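Local coordinates for inositol dehydrogenase (Lactobacillus casei, PDB 4MKX), which oxidises scyllo-inositol as an NAD-dependent sugar alcohol dehydrogenase of the Gfo/Idh/MocA family, at the interface of chains A and B. Sequence-based numbering; all coordinates share one arbitrary frame. Chains: chain A/B, Inositol dehydrogenase.

The interface of chains A and B. Residues chain A 213, 238-240, 246, 248; chain B 215, 217, 236-237.
A:Leu238 and B:Ile217 meet tip to tip where strands of two identical subunits face each other, a worked example of how one patch between sheets can pack by shape, with no nitrogen or oxygen in bonding reach across it. This patch is part of a two-fold symmetric interface in the deposited four-subunit assembly, which may be the biological oligomer. A:Leu238, on strand 234-241, has CG anti to its backbone N (chi1 -179°), which carries CG toward chain B, where the two methyls find different partners. CD2 lies 3.7 Å from CE3 of B:Trp215, on the benzo part of the indole, while CD1 lies 4.0 Å from CB of B:Ala236 and also touches B:Ile217 CD1. An alanine in place of A:Leu238 would probably open a gap between the indole and B:Ile217, leaving the B:Ala236 methyl without its leucine neighbour. The indole itself is backed within chain B by B:Ile217 CG2, 3.4 Å above the ring plane near its rim, and this intrachain contact should help limit its rotation. B:Ile217 holds CG1 between its backbone N and carbonyl carbon (chi1 62°), and from there the ethyl arm runs into chain A. A:Met246 lies alongside it, pointing the other way, with its CG 3.6 Å from CD1 of B:Ile217, and the sulphur continues to the methyl of B:Ala236. A:Gln240 also runs antiparallel to the isoleucine, laying its amide NE2 3.8 Å from CG2 of B:Ile217. The indole presents its rim to the backbone of A:Leu238, whose carbonyl O sits in the ring plane, 3.4 Å from CZ3 of B:Trp215.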
loop_
_atom_site.group_PDB
_atom_site.type_symbol
_atom_site.label_atom_id
_atom_site.label_comp_id
_atom_site.label_asym_id
_atom_site.label_seq_id
_atom_site.Cartn_x
_atom_site.Cartn_y
_atom_site.Cartn_z
ATOM N N LYS A 213 -3.819 -33.747 10.893
ATOM C CA LYS A 213 -5.247 -33.891 10.672
ATOM C C LYS A 213 -5.859 -32.630 10.093
ATOM O O LYS A 213 -5.324 -31.540 10.278
ATOM C CB LYS A 213 -5.975 -34.328 11.945
ATOM C CG LYS A 213 -5.723 -33.453 13.139
ATOM C CD LYS A 213 -6.440 -34.012 14.373
ATOM C CE LYS A 213 -5.743 -35.247 14.898
ATOM N NZ LYS A 213 -6.520 -35.911 15.983
ATOM N N LEU A 238 -8.859 -26.208 7.793
ATOM C CA LEU A 238 -7.974 -25.977 8.916
ATOM C C LEU A 238 -7.169 -27.256 9.104
ATOM O O LEU A 238 -7.712 -28.350 9.013
ATOM C CB LEU A 238 -8.785 -25.680 10.173
ATOM C CG LEU A 238 -8.013 -25.389 11.450
ATOM C CD1 LEU A 238 -7.124 -24.161 11.287
ATOM C CD2 LEU A 238 -9.029 -25.208 12.581
ATOM N N MET A 239 -5.876 -27.108 9.344
ATOM C CA MET A 239 -4.985 -28.258 9.409
ATOM C C MET A 239 -4.091 -28.134 10.621
ATOM O O MET A 239 -3.599 -27.056 10.950
ATOM C CB MET A 239 -4.136 -28.332 8.136
ATOM C CG MET A 239 -4.964 -28.295 6.880
ATOM S SD MET A 239 -4.018 -28.734 5.417
ATOM C CE MET A 239 -2.803 -27.438 5.454
ATOM N N GLN A 240 -3.871 -29.259 11.291
ATOM C CA GLN A 240 -2.969 -29.281 12.411
ATOM C C GLN A 240 -1.793 -30.117 11.948
ATOM O O GLN A 240 -1.980 -31.236 11.465
ATOM C CB GLN A 240 -3.646 -29.974 13.581
ATOM C CG GLN A 240 -2.882 -29.911 14.877
ATOM C CD GLN A 240 -3.777 -30.326 16.041
ATOM O OE1 GLN A 240 -4.413 -31.381 15.996
ATOM N NE2 GLN A 240 -3.852 -29.489 17.060
ATOM N N MET A 246 -0.201 -24.708 12.947
ATOM C CA MET A 246 -1.515 -24.543 12.374
ATOM C C MET A 246 -1.394 -24.097 10.937
ATOM O O MET A 246 -0.481 -23.367 10.591
ATOM C CB MET A 246 -2.287 -23.513 13.187
ATOM C CG MET A 246 -2.427 -23.929 14.631
ATOM S SD MET A 246 -3.170 -22.660 15.652
ATOM C CE MET A 246 -1.828 -21.525 15.848
ATOM N N ILE A 248 -4.039 -22.809 7.510
ATOM C CA ILE A 248 -5.357 -22.474 7.007
ATOM C C ILE A 248 -5.264 -22.420 5.497
ATOM O O ILE A 248 -4.341 -21.803 4.957
ATOM C CB ILE A 248 -5.778 -21.085 7.512
ATOM C CG1 ILE A 248 -5.933 -21.112 9.032
ATOM C CG2 ILE A 248 -7.085 -20.648 6.863
ATOM C CD1 ILE A 248 -6.184 -19.769 9.632
ATOM N N TRP B 215 -14.450 -26.033 14.812
ATOM C CA TRP B 215 -13.295 -26.772 15.297
ATOM C C TRP B 215 -12.253 -25.711 15.584
ATOM O O TRP B 215 -12.142 -24.746 14.837
ATOM C CB TRP B 215 -12.782 -27.759 14.238
ATOM C CG TRP B 215 -11.598 -28.585 14.681
ATOM C CD1 TRP B 215 -11.381 -29.122 15.923
ATOM C CD2 TRP B 215 -10.474 -28.970 13.878
ATOM N NE1 TRP B 215 -10.194 -29.815 15.936
ATOM C CE2 TRP B 215 -9.608 -29.722 14.700
ATOM C CE3 TRP B 215 -10.110 -28.734 12.550
ATOM C CZ2 TRP B 215 -8.411 -30.265 14.226
ATOM C CZ3 TRP B 215 -8.917 -29.271 12.078
ATOM C CH2 TRP B 215 -8.080 -30.028 12.917
ATOM N N ILE B 217 -8.113 -25.114 17.109
ATOM C CA ILE B 217 -6.829 -25.649 17.527
ATOM C C ILE B 217 -5.956 -24.510 18.027
ATOM O O ILE B 217 -6.264 -23.340 17.828
ATOM C CB ILE B 217 -6.107 -26.416 16.389
ATOM C CG1 ILE B 217 -5.794 -25.501 15.203
ATOM C CG2 ILE B 217 -6.935 -27.607 15.918
ATOM C CD1 ILE B 217 -5.135 -26.265 14.035
ATOM N N ALA B 236 -6.563 -20.944 16.252
ATOM C CA ALA B 236 -7.252 -20.754 15.007
ATOM C C ALA B 236 -8.507 -21.603 15.011
ATOM O O ALA B 236 -8.561 -22.651 15.662
ATOM C CB ALA B 236 -6.345 -21.138 13.838
ATOM N N ALA B 237 -9.512 -21.157 14.270
ATOM C CA ALA B 237 -10.765 -21.877 14.217
ATOM C C ALA B 237 -11.389 -21.815 12.844
ATOM O O ALA B 237 -11.261 -20.818 12.119
ATOM C CB ALA B 237 -11.731 -21.317 15.263
#